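Local coordinates for protein probable sugar kinase (Clostridium perfringens, PDB 3KZH) that probably phosphorylates a sugar substrate using ATP and binds beta-D-glucopyranose in the crystal, at residues V17-F22 with G35-S40; K24-P29 with L103-E108; T253-S258 with I286-E291; L65-H70 with V90-S95; N51-G56 with K79-H84. All coordinates share one frame; numbering follows the deposited sequence.

Contact 1 of 5, residues V17-F22 with G35-S40; sequences VDVFGF and GHVKIS
V19 and V37 both hold CG1 anti to the backbone N (chi1 -170° and -178°), and these two methyls meet over the shared face of neighbouring strands, V19 CG1 lying 4.0 Å from V37 CG1. A similar pair follows nearer the start of 17-22, where V17 and I39 run side by side and V17 CG1 comes within 3.9 Å of I39 CG2. The other face carries F22 and K38: the phenyl ring presents its edge in plane to H36 O and to the K38 methylene, with F22 CE2 3.8 Å from K38 CB. Beneath these groups lies the beta hairpin of strands 16-23 and 32-42, an antiparallel ladder in which D18, F20 and F22 form hydrogen-bonded pairs with S40, K38 and H36. Each pair is closed by two N-H...O bonds, of which F22 N to H36 O is nearly straight (2.9 Å, 175° at the hydrogen). Between them the carbonyls also receive CA-H contacts, such as V37 CA 3.3 Å from F20 O. The hairpin belongs to the small four-stranded sheet that forms the lid of ribokinase-like enzymes; strand 98-103 flanks 17-22 on its far edge, bonded to V17, V19 and G21. Here that sheet also meets a second subunit, whose L100 packs on V19 and V37 and whose D115 accepts a bond from V37 N.

Contact 2 of 5, residues K24-P29 with L103-E108; sequences KASYRP and LDENGE
D104 CB lies beside the root of the Y27 ring, 3.8 Å from Y27 CB, while the carboxylate of E105 is met from above its own plane by Y27 N, 38° out of that plane. Both flat groups sit at the far end of the lid sheet, where two hairpin loops lie side by side: 24-29 joins strand 16-23 to strand 32-42, and the loop 103-108 links strand 98-103 to strand 109-115. The second loop has the form of a type I turn from D104 to G107, whose last residue, G107, has positive phi, as in hairpins with a G1 bulge. Its ends are joined by D104 N to E108 O, and D104 OD2 reaches back across the turn to accept E108 N at 2.8 Å, with weak bonds from N106 N and G107 N besides; the aspartate is thus occupied with its own loop and offers 24-29 chiefly its CB. E105 does the polar work between the loops. Its CG lies between backbone N and carbonyl carbon (chi1 60°), and a bend at chi2 sets CD beside the S26-Y27 backbone. The outer end of Y27 is turned to the dimer partner: OH is hydrogen-bonded to S111 of the second subunit, whose V110 also packs on Y27. On the first loop's backbone the E105 grip is a single one, Y27 N to E105 OE1 at 3.0 Å and 168°, with the same oxygen 3.5 Å from Y27 CB.

Contact 3 of 5, residues T253-S258 with I286-E291; sequences TGAGDS and ITISHE
This is a buried helix-to-helix contact in which the first turn of helix 255-268 packs against the last turn of helix 273-288, beside the pocket occupied by glucopyranose. T287 carries it by using its two branches on different partners. With OG1 anti to its carbonyl carbon (chi1 -56°), the hydroxyl meets S258 OG in a 2.8 Å hydrogen bond, while T287 CG2 rests on the carbonyl of G254, 3.4 Å from G254 O. T287 OG1 is also bonded to M283 O one turn back in its own helix, so this buried hydroxyl has two polar partners. An apolar touch completes the pairing: A255 CB lies 3.9 Å from I288 CD1. G254 occupies the N-cap position, and the run G254 to D257 reads GAGD, a signature of the pfkB family; in relatives such as ribokinase the amides at this helix start form an anion hole, and a similar role is probable here. G256 touches the bound glucose. Further out, helix 44-54 lies against the first segment, with V44 and I48 on D257 and N51 on S258, whereas I286 turns to T302, V303 and K306 of helix 300-308.

Contact 4 of 5, residues L65-H70 with V90-S95; sequences LGNDEH and VIEGGS
N67 and E92 cross obliquely, the amide and carboxylate planes 70° apart, and their nearest atoms, N67 ND2 and E92 OE2, are 3.4 Å apart at an angle too poor for a hydrogen bond. N67 has CG anti to the backbone N, and N67 CB is 3.5 Å from I91 O. D68 is turned differently: CG stands between backbone N and carbonyl carbon (chi1 49°), which sets it on the side of 90-95, and D68 OD2 comes 3.3 Å from S95 CA. D68 OD1 is bonded to T96 OG1, and S95 OG bonds D115. The one hydrogen bond between the segments is I91 N to L65 O (3.3 Å), the donor standing 43° out of the carbonyl plane; I91 CG1 lies beside the same oxygen. Beyond I91 the chain folds back in a type II turn closed by G94 N to I91 O, bringing S95 up to G66. D68 occupies the N-cap position of helix 69-81, where its OD1 also makes a weak bond to G71 N. L65 and V90 pair in a small two-stranded parallel sheet (64-65 with 89-90), separate from the main sheet and beside this capped helix start.

Contact 5 of 5, residues N51-G56 with K79-H84; sequences NMARVG and KKIGYH
A53 and the turn I81-Y83 form the close-packed half of this contact, where the alanine methyl is lodged against a chain reversal. A53 CB lies 3.7 Å from G82 C and likewise close to Y83 N, with I81 CG2 and Y83 CB each 3.9 Å away, so backbone and side-chain atoms of 81-83 meet one methyl. G82, with positive phi, ends helix 69-81 and turns the chain into strand 83-84. Y83 has CG between its backbone N and carbonyl carbon (chi1 54°); its ring presents an edge to A53 CB, and its OH makes a weak bond to R46 NE. The other half has fewer contacts and joins two partly exposed side chains, R54 and I81. R54 CG touches I81 CG2 at 3.8 Å, and the extended chain carries the guanidinium past I81 CD1, which is 3.9 Å from R54 NH2. The exposed K80 brings its charge near R54 on this side. The guanidinium itself is held from elsewhere, by a salt bridge from NE to E50 and by bonds from NH1 to the carbonyls of P296 and M298. Helix 44-54, which supplies A53 and R54, closes with a Schellman motif in which G56 is the C-prime residue; the contact thus packs two helix ends of the alpha/beta core together. No hydrogen bond links the segments, so van der Waals packing joins them, and with K80 NZ 6.3 Å from R54 NH2 the E50 carboxylate probably eases the repulsion between like charges.

From the N terminus, contact 1 closes the short hairpin of strands 16-23 and 32-42. Contact 2 starts inside that hairpin and ends beyond it, so the two cross; they touch through L103, binding both hairpins of the lid. Within the long span between the segments of contact 2 lie contacts 5 and 4, which cross each other and share helix 69-81, contact 5 at its end and contact 4 at its start. H70 of contact 4 packs on V17 and V19 of contact 1, joining lid to core. Contact 3 follows in series, bringing together the start of helix 255-268 and the end of helix 273-288 beside the glucopyranose; its S258 meets N51 of contact 5.

Contact 1 of 5, residues V17-F22 with G35-S40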
# COMPACT_ATOMS: atom_id res chain seq x y z
N VAL A 17 6.55 5.96 -2.55
CA VAL A 17 6.17 4.78 -1.77
C VAL A 17 7.07 3.65 -2.29
O VAL A 17 7.01 3.32 -3.47
CB VAL A 17 4.67 4.37 -1.94
CG1 VAL A 17 4.37 3.08 -1.17
CG2 VAL A 17 3.75 5.46 -1.42
N ASP A 18 7.92 3.10 -1.43
CA ASP A 18 8.81 1.99 -1.79
C ASP A 18 8.17 0.64 -1.41
O ASP A 18 7.66 0.48 -0.31
CB ASP A 18 10.15 2.11 -1.07
CG ASP A 18 11.03 3.23 -1.63
OD1 ASP A 18 11.10 3.39 -2.86
OD2 ASP A 18 11.68 3.92 -0.82
N VAL A 19 8.13 -0.28 -2.37
CA VAL A 19 7.57 -1.63 -2.16
C VAL A 19 8.69 -2.63 -2.48
O VAL A 19 9.04 -2.84 -3.64
CB VAL A 19 6.31 -1.91 -3.04
CG1 VAL A 19 5.64 -3.21 -2.61
CG2 VAL A 19 5.30 -0.76 -2.95
N PHE A 20 9.26 -3.22 -1.43
CA PHE A 20 10.37 -4.16 -1.56
C PHE A 20 10.02 -5.61 -1.24
O PHE A 20 9.43 -5.90 -0.20
CB PHE A 20 11.52 -3.73 -0.64
CG PHE A 20 12.27 -2.51 -1.09
CD1 PHE A 20 13.02 -2.51 -2.28
CD2 PHE A 20 12.28 -1.35 -0.28
CE1 PHE A 20 13.79 -1.38 -2.67
CE2 PHE A 20 13.05 -0.20 -0.65
CZ PHE A 20 13.80 -0.22 -1.85
N GLY A 21 10.41 -6.51 -2.14
CA GLY A 21 10.18 -7.93 -1.94
C GLY A 21 11.50 -8.64 -1.72
O GLY A 21 12.33 -8.68 -2.62
N PHE A 22 11.70 -9.15 -0.51
CA PHE A 22 12.93 -9.85 -0.14
C PHE A 22 12.72 -11.36 -0.24
O PHE A 22 11.85 -11.90 0.44
CB PHE A 22 13.34 -9.52 1.31
CG PHE A 22 13.61 -8.06 1.56
CD1 PHE A 22 14.93 -7.55 1.51
CD2 PHE A 22 12.55 -7.17 1.85
CE1 PHE A 22 15.20 -6.17 1.75
CE2 PHE A 22 12.81 -5.79 2.09
CZ PHE A 22 14.13 -5.29 2.04
N GLY A 35 8.64 -14.94 -0.21
CA GLY A 35 9.37 -13.87 0.44
C GLY A 35 8.62 -12.96 1.38
O GLY A 35 7.52 -13.28 1.84
N HIS A 36 9.26 -11.84 1.70
CA HIS A 36 8.71 -10.85 2.60
C HIS A 36 8.58 -9.49 1.92
O HIS A 36 9.56 -8.97 1.38
CB HIS A 36 9.57 -10.74 3.87
CG HIS A 36 9.02 -9.82 4.91
ND1 HIS A 36 7.71 -9.90 5.34
CD2 HIS A 36 9.58 -8.80 5.59
CE1 HIS A 36 7.50 -8.96 6.25
NE2 HIS A 36 8.61 -8.28 6.41
N VAL A 37 7.38 -8.94 1.96
CA VAL A 37 7.08 -7.63 1.38
C VAL A 37 7.15 -6.53 2.44
O VAL A 37 6.53 -6.63 3.50
CB VAL A 37 5.70 -7.62 0.70
CG1 VAL A 37 5.42 -6.25 0.05
CG2 VAL A 37 5.63 -8.70 -0.33
N LYS A 38 7.92 -5.49 2.12
CA LYS A 38 8.11 -4.34 3.00
C LYS A 38 7.65 -3.09 2.26
O LYS A 38 8.07 -2.83 1.13
CB LYS A 38 9.59 -4.24 3.39
CG LYS A 38 9.90 -3.75 4.80
CD LYS A 38 9.88 -2.22 4.92
CE LYS A 38 9.80 -1.79 6.38
NZ LYS A 38 9.44 -0.34 6.53
N ILE A 39 6.74 -2.34 2.89
CA ILE A 39 6.23 -1.09 2.33
C ILE A 39 6.73 0.06 3.20
O ILE A 39 6.56 0.04 4.42
CB ILE A 39 4.66 -1.04 2.26
CG1 ILE A 39 4.09 -2.30 1.60
CG2 ILE A 39 4.20 0.16 1.45
CD1 ILE A 39 3.77 -3.43 2.57
N SER A 40 7.38 1.04 2.57
CA SER A 40 7.90 2.20 3.29
C SER A 40 7.73 3.48 2.49
O SER A 40 7.68 3.46 1.26
CB SER A 40 9.37 2.00 3.66
OG SER A 40 10.18 1.83 2.52

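Contact 2 of 5, residues K24-P29 with L103-E108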
# COMPACT_ATOMS: atom_id res chain seq x y z
N LYS A 24 13.00 -15.22 0.41
CA LYS A 24 13.25 -16.09 1.57
C LYS A 24 13.57 -17.53 1.11
O LYS A 24 13.47 -18.49 1.88
CB LYS A 24 12.06 -16.07 2.55
CG LYS A 24 11.89 -14.74 3.32
CD LYS A 24 13.09 -14.45 4.22
CE LYS A 24 13.02 -13.07 4.81
NZ LYS A 24 14.22 -12.80 5.65
N ALA A 25 13.92 -17.63 -0.16
CA ALA A 25 14.31 -18.87 -0.84
C ALA A 25 15.12 -18.43 -2.05
O ALA A 25 15.04 -17.26 -2.44
CB ALA A 25 13.09 -19.64 -1.30
N SER A 26 15.85 -19.38 -2.65
CA SER A 26 16.68 -19.11 -3.83
C SER A 26 15.89 -18.52 -4.99
O SER A 26 14.90 -19.11 -5.43
CB SER A 26 17.40 -20.38 -4.29
OG SER A 26 18.44 -20.74 -3.39
N TYR A 27 16.30 -17.33 -5.43
CA TYR A 27 15.65 -16.62 -6.53
C TYR A 27 15.94 -17.27 -7.89
O TYR A 27 17.05 -17.74 -8.15
CB TYR A 27 16.04 -15.13 -6.54
CG TYR A 27 15.42 -14.33 -7.68
CD1 TYR A 27 14.06 -13.97 -7.64
CD2 TYR A 27 16.16 -14.04 -8.85
CE1 TYR A 27 13.43 -13.34 -8.75
CE2 TYR A 27 15.55 -13.42 -9.97
CZ TYR A 27 14.19 -13.08 -9.91
OH TYR A 27 13.58 -12.47 -10.98
N ARG A 28 14.90 -17.28 -8.72
CA ARG A 28 14.93 -17.80 -10.08
C ARG A 28 13.98 -16.88 -10.84
O ARG A 28 12.94 -16.49 -10.30
CB ARG A 28 14.37 -19.24 -10.16
CG ARG A 28 15.21 -20.36 -9.54
CD ARG A 28 14.83 -21.75 -10.10
NE ARG A 28 13.41 -22.09 -9.93
CZ ARG A 28 12.89 -22.69 -8.87
NH1 ARG A 28 13.65 -23.03 -7.83
NH2 ARG A 28 11.59 -22.97 -8.83
N PRO A 29 14.34 -16.47 -12.08
CA PRO A 29 13.45 -15.60 -12.86
C PRO A 29 12.25 -16.39 -13.39
O PRO A 29 12.29 -17.63 -13.40
CB PRO A 29 14.36 -15.11 -13.99
CG PRO A 29 15.74 -15.21 -13.41
CD PRO A 29 15.68 -16.53 -12.70
N LEU A 103 14.28 -8.23 -4.46
CA LEU A 103 15.64 -8.56 -4.06
C LEU A 103 15.81 -10.07 -3.90
O LEU A 103 14.84 -10.78 -3.58
CB LEU A 103 16.03 -7.87 -2.74
CG LEU A 103 15.88 -6.37 -2.45
CD1 LEU A 103 16.30 -5.51 -3.61
CD2 LEU A 103 14.44 -6.06 -2.09
N ASP A 104 17.03 -10.57 -4.12
CA ASP A 104 17.32 -11.99 -3.97
C ASP A 104 17.69 -12.35 -2.53
O ASP A 104 17.62 -11.50 -1.65
CB ASP A 104 18.36 -12.50 -5.01
CG ASP A 104 19.74 -11.83 -4.91
OD1 ASP A 104 20.53 -12.03 -5.85
OD2 ASP A 104 20.05 -11.14 -3.92
N GLU A 105 18.08 -13.61 -2.32
CA GLU A 105 18.48 -14.15 -1.01
C GLU A 105 19.70 -13.46 -0.38
O GLU A 105 19.91 -13.51 0.83
CB GLU A 105 18.73 -15.66 -1.11
CG GLU A 105 19.85 -16.10 -2.10
CD GLU A 105 19.36 -16.37 -3.53
OE1 GLU A 105 18.36 -15.77 -3.98
OE2 GLU A 105 19.99 -17.22 -4.21
N ASN A 106 20.50 -12.81 -1.24
CA ASN A 106 21.70 -12.08 -0.82
C ASN A 106 21.37 -10.62 -0.53
O ASN A 106 22.09 -9.94 0.21
CB ASN A 106 22.78 -12.16 -1.91
CG ASN A 106 23.14 -13.59 -2.29
OD1 ASN A 106 23.49 -14.40 -1.44
ND2 ASN A 106 23.03 -13.90 -3.58
N GLY A 107 20.27 -10.14 -1.12
CA GLY A 107 19.83 -8.77 -0.91
C GLY A 107 20.03 -7.86 -2.11
O GLY A 107 19.78 -6.66 -2.02
N GLU A 108 20.47 -8.43 -3.22
CA GLU A 108 20.71 -7.68 -4.45
C GLU A 108 19.47 -7.58 -5.33
O GLU A 108 18.69 -8.54 -5.44
CB GLU A 108 21.84 -8.31 -5.26
CG GLU A 108 23.20 -8.17 -4.62
CD GLU A 108 24.29 -7.85 -5.62
OE1 GLU A 108 24.21 -6.78 -6.28
OE2 GLU A 108 25.23 -8.67 -5.75

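Contact 3 of 5, residues T253-S258 with I286-E291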
# COMPACT_ATOMS: atom_id res chain seq x y z
N THR A 253 21.29 6.64 5.52
CA THR A 253 20.15 7.10 4.70
C THR A 253 19.04 7.75 5.57
O THR A 253 18.51 7.13 6.49
CB THR A 253 19.54 5.93 3.85
OG1 THR A 253 20.60 5.24 3.15
CG2 THR A 253 18.54 6.45 2.82
N GLY A 254 18.79 9.03 5.30
CA GLY A 254 17.79 9.78 6.04
C GLY A 254 18.31 10.64 7.18
O GLY A 254 17.52 11.32 7.83
N ALA A 255 19.62 10.60 7.43
CA ALA A 255 20.24 11.38 8.51
C ALA A 255 20.30 12.87 8.22
O ALA A 255 20.00 13.69 9.10
CB ALA A 255 21.63 10.84 8.82
N GLY A 256 20.69 13.22 6.99
CA GLY A 256 20.76 14.60 6.55
C GLY A 256 19.38 15.22 6.40
O GLY A 256 19.24 16.45 6.49
N ASP A 257 18.37 14.37 6.20
CA ASP A 257 16.97 14.78 6.07
C ASP A 257 16.49 15.31 7.43
O ASP A 257 15.83 16.35 7.51
CB ASP A 257 16.06 13.59 5.69
CG ASP A 257 16.43 12.94 4.36
OD1 ASP A 257 17.18 13.52 3.55
OD2 ASP A 257 15.92 11.82 4.13
N SER A 258 16.84 14.57 8.48
CA SER A 258 16.52 14.89 9.86
C SER A 258 17.26 16.14 10.31
O SER A 258 16.74 16.88 11.15
CB SER A 258 16.91 13.74 10.77
OG SER A 258 16.09 12.64 10.52
N ILE A 286 19.97 10.37 16.03
CA ILE A 286 18.90 9.41 16.35
C ILE A 286 18.54 8.58 15.11
O ILE A 286 18.38 7.36 15.20
CB ILE A 286 17.62 10.13 16.89
CG1 ILE A 286 17.91 10.80 18.23
CG2 ILE A 286 16.50 9.13 17.12
CD1 ILE A 286 16.80 11.70 18.75
N THR A 287 18.46 9.25 13.97
CA THR A 287 18.13 8.61 12.70
C THR A 287 19.27 7.72 12.20
O THR A 287 19.03 6.67 11.60
CB THR A 287 17.75 9.68 11.65
OG1 THR A 287 16.70 10.49 12.17
CG2 THR A 287 17.27 9.07 10.38
N ILE A 288 20.50 8.12 12.51
CA ILE A 288 21.70 7.39 12.12
C ILE A 288 21.90 6.09 12.94
O ILE A 288 22.50 5.14 12.45
CB ILE A 288 22.96 8.34 12.16
CG1 ILE A 288 23.74 8.25 10.85
CG2 ILE A 288 23.85 8.10 13.38
CD1 ILE A 288 24.73 9.38 10.65
N SER A 289 21.34 6.07 14.15
CA SER A 289 21.43 4.92 15.06
C SER A 289 20.35 3.85 14.84
O SER A 289 20.31 2.86 15.57
CB SER A 289 21.37 5.39 16.52
OG SER A 289 20.04 5.69 16.92
N HIS A 290 19.46 4.09 13.88
CA HIS A 290 18.38 3.16 13.55
C HIS A 290 18.56 2.67 12.12
O HIS A 290 19.12 3.39 11.29
CB HIS A 290 17.02 3.87 13.70
CG HIS A 290 15.87 2.93 13.93
ND1 HIS A 290 15.21 2.29 12.90
CD2 HIS A 290 15.28 2.51 15.07
CE1 HIS A 290 14.26 1.52 13.41
NE2 HIS A 290 14.28 1.63 14.72
N GLU A 291 18.09 1.46 11.85
CA GLU A 291 18.17 0.85 10.52
C GLU A 291 17.24 1.51 9.51
O GLU A 291 17.53 1.54 8.31
CB GLU A 291 17.87 -0.66 10.58
CG GLU A 291 19.01 -1.54 11.08
CD GLU A 291 20.19 -1.68 10.10
OE1 GLU A 291 19.97 -1.68 8.86
OE2 GLU A 291 21.34 -1.79 10.58

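Contact 4 of 5, residues L65-H70 with V90-S95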
# COMPACT_ATOMS: atom_id res chain seq x y z
N LEU A 65 0.87 13.89 -5.57
CA LEU A 65 0.25 12.60 -5.34
C LEU A 65 -0.45 12.11 -6.60
O LEU A 65 -0.49 12.82 -7.61
CB LEU A 65 -0.72 12.66 -4.16
CG LEU A 65 -0.14 12.91 -2.78
CD1 LEU A 65 -1.28 13.12 -1.83
CD2 LEU A 65 0.74 11.77 -2.33
N GLY A 66 -1.03 10.91 -6.53
CA GLY A 66 -1.68 10.36 -7.70
C GLY A 66 -3.10 9.87 -7.67
O GLY A 66 -3.48 9.20 -8.63
N ASN A 67 -3.86 10.14 -6.61
CA ASN A 67 -5.29 9.73 -6.51
C ASN A 67 -5.52 8.21 -6.30
O ASN A 67 -6.61 7.78 -5.91
CB ASN A 67 -6.08 10.29 -7.73
CG ASN A 67 -7.55 9.94 -7.73
OD1 ASN A 67 -8.28 10.24 -6.78
ND2 ASN A 67 -7.99 9.29 -8.80
N ASP A 68 -4.47 7.42 -6.48
CA ASP A 68 -4.51 5.97 -6.31
C ASP A 68 -4.45 5.53 -4.84
O ASP A 68 -4.55 6.36 -3.94
CB ASP A 68 -3.39 5.32 -7.14
CG ASP A 68 -2.03 5.98 -6.91
OD1 ASP A 68 -1.89 6.76 -5.95
OD2 ASP A 68 -1.09 5.69 -7.68
N GLU A 69 -4.22 4.23 -4.62
CA GLU A 69 -4.13 3.65 -3.27
C GLU A 69 -2.91 4.09 -2.46
O GLU A 69 -2.98 4.18 -1.23
CB GLU A 69 -4.21 2.13 -3.35
CG GLU A 69 -5.13 1.50 -2.31
CD GLU A 69 -6.62 1.76 -2.57
OE1 GLU A 69 -7.35 2.00 -1.59
OE2 GLU A 69 -7.06 1.71 -3.74
N HIS A 70 -1.80 4.35 -3.15
CA HIS A 70 -0.57 4.80 -2.50
C HIS A 70 -0.70 6.26 -2.11
O HIS A 70 -0.06 6.71 -1.16
CB HIS A 70 0.63 4.61 -3.41
CG HIS A 70 1.13 3.20 -3.47
ND1 HIS A 70 0.85 2.26 -2.50
CD2 HIS A 70 1.91 2.57 -4.38
CE1 HIS A 70 1.44 1.12 -2.81
NE2 HIS A 70 2.08 1.28 -3.95
N VAL A 90 -2.76 16.71 -6.90
CA VAL A 90 -3.34 15.39 -7.07
C VAL A 90 -3.65 15.19 -8.57
O VAL A 90 -4.31 16.03 -9.19
CB VAL A 90 -4.62 15.17 -6.17
CG1 VAL A 90 -4.25 15.35 -4.69
CG2 VAL A 90 -5.76 16.13 -6.53
N ILE A 91 -3.09 14.14 -9.16
CA ILE A 91 -3.30 13.84 -10.57
C ILE A 91 -4.37 12.77 -10.76
O ILE A 91 -4.17 11.61 -10.38
CB ILE A 91 -2.00 13.36 -11.29
CG1 ILE A 91 -0.86 14.32 -11.02
CG2 ILE A 91 -2.23 13.27 -12.82
CD1 ILE A 91 0.46 13.84 -11.53
N GLU A 92 -5.47 13.17 -11.38
CA GLU A 92 -6.59 12.27 -11.67
C GLU A 92 -6.19 11.22 -12.70
O GLU A 92 -5.74 11.55 -13.80
CB GLU A 92 -7.79 13.08 -12.16
CG GLU A 92 -8.56 13.78 -11.03
CD GLU A 92 -9.80 13.02 -10.57
OE1 GLU A 92 -10.85 13.68 -10.38
OE2 GLU A 92 -9.74 11.78 -10.40
N GLY A 93 -6.25 9.95 -12.27
CA GLY A 93 -5.87 8.84 -13.12
C GLY A 93 -4.38 8.56 -13.11
O GLY A 93 -3.93 7.51 -13.58
N GLY A 94 -3.61 9.50 -12.55
CA GLY A 94 -2.16 9.38 -12.46
C GLY A 94 -1.71 8.44 -11.37
O GLY A 94 -2.53 7.82 -10.68
N SER A 95 -0.40 8.32 -11.20
CA SER A 95 0.16 7.44 -10.19
C SER A 95 1.06 8.16 -9.21
O SER A 95 1.83 9.03 -9.61
CB SER A 95 0.93 6.29 -10.84
OG SER A 95 2.04 6.79 -11.57

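Contact 5 of 5, residues N51-G56 with K79-H84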
# COMPACT_ATOMS: atom_id res chain seq x y z
N ASN A 51 9.91 14.36 9.85
CA ASN A 51 10.82 14.67 10.97
C ASN A 51 10.46 16.00 11.67
O ASN A 51 10.57 16.12 12.89
CB ASN A 51 12.28 14.74 10.50
CG ASN A 51 12.86 13.40 10.10
OD1 ASN A 51 13.11 13.14 8.92
ND2 ASN A 51 13.14 12.58 11.09
N MSE A 52 9.99 16.96 10.87
CA MSE A 52 9.57 18.30 11.30
C MSE A 52 8.28 18.26 12.12
O MSE A 52 8.19 18.84 13.21
CB MSE A 52 9.37 19.23 10.09
CG MSE A 52 10.58 20.05 9.70
SE MSE A 52 10.25 21.34 8.31
CE MSE A 52 12.13 21.75 7.88
N ALA A 53 7.27 17.57 11.59
CA ALA A 53 5.97 17.41 12.23
C ALA A 53 6.12 16.59 13.52
O ALA A 53 5.43 16.86 14.51
CB ALA A 53 5.01 16.72 11.27
N ARG A 54 7.07 15.65 13.50
CA ARG A 54 7.37 14.80 14.66
C ARG A 54 7.91 15.57 15.86
O ARG A 54 7.65 15.19 16.99
CB ARG A 54 8.34 13.68 14.28
CG ARG A 54 7.65 12.43 13.73
CD ARG A 54 8.63 11.37 13.27
NE ARG A 54 7.95 10.11 12.95
CZ ARG A 54 7.71 9.13 13.82
NH1 ARG A 54 8.11 9.24 15.08
NH2 ARG A 54 7.05 8.05 13.44
N VAL A 55 8.63 16.66 15.60
CA VAL A 55 9.19 17.48 16.67
C VAL A 55 8.35 18.71 17.00
O VAL A 55 8.76 19.58 17.76
CB VAL A 55 10.68 17.84 16.43
CG1 VAL A 55 11.53 16.58 16.40
CG2 VAL A 55 10.86 18.64 15.16
N GLY A 56 7.16 18.76 16.39
CA GLY A 56 6.22 19.84 16.65
C GLY A 56 6.16 21.05 15.74
O GLY A 56 5.44 21.99 16.06
N LYS A 79 -1.81 12.66 8.18
CA LYS A 79 -2.82 13.06 9.16
C LYS A 79 -2.50 12.46 10.53
O LYS A 79 -2.81 13.06 11.56
CB LYS A 79 -4.23 12.63 8.73
CG LYS A 79 -4.78 13.36 7.51
CD LYS A 79 -6.06 12.70 7.05
CE LYS A 79 -6.70 13.43 5.90
NZ LYS A 79 -7.85 12.65 5.33
N LYS A 80 -1.84 11.30 10.53
CA LYS A 80 -1.43 10.62 11.76
C LYS A 80 -0.25 11.35 12.42
O LYS A 80 -0.28 11.60 13.63
CB LYS A 80 -1.06 9.16 11.45
CG LYS A 80 -0.60 8.33 12.65
CD LYS A 80 0.06 7.04 12.21
CE LYS A 80 0.76 6.37 13.38
NZ LYS A 80 1.52 5.16 13.00
N ILE A 81 0.76 11.70 11.61
CA ILE A 81 1.95 12.40 12.10
C ILE A 81 1.72 13.90 12.27
O ILE A 81 2.10 14.49 13.29
CB ILE A 81 3.20 12.12 11.19
CG1 ILE A 81 3.50 10.61 11.11
CG2 ILE A 81 4.43 12.89 11.69
CD1 ILE A 81 3.75 9.89 12.47
N GLY A 82 1.11 14.53 11.28
CA GLY A 82 0.85 15.96 11.40
C GLY A 82 1.46 16.88 10.37
O GLY A 82 1.57 18.07 10.65
N TYR A 83 1.92 16.34 9.25
CA TYR A 83 2.47 17.19 8.18
C TYR A 83 1.34 17.38 7.17
O TYR A 83 0.86 16.42 6.56
CB TYR A 83 3.80 16.66 7.59
CG TYR A 83 3.85 15.23 7.06
CD1 TYR A 83 3.84 14.98 5.68
CD2 TYR A 83 3.98 14.13 7.94
CE1 TYR A 83 3.93 13.66 5.17
CE2 TYR A 83 4.08 12.79 7.43
CZ TYR A 83 4.05 12.58 6.04
OH TYR A 83 4.06 11.30 5.52
N HIS A 84 0.84 18.61 7.13
CA HIS A 84 -0.30 19.02 6.29
C HIS A 84 -0.02 19.07 4.80
O HIS A 84 0.72 19.91 4.30
CB HIS A 84 -0.84 20.34 6.82
CG HIS A 84 -1.04 20.34 8.31
ND1 HIS A 84 -2.00 19.56 8.93
CD2 HIS A 84 -0.35 20.95 9.30
CE1 HIS A 84 -1.88 19.69 10.24
NE2 HIS A 84 -0.89 20.53 10.49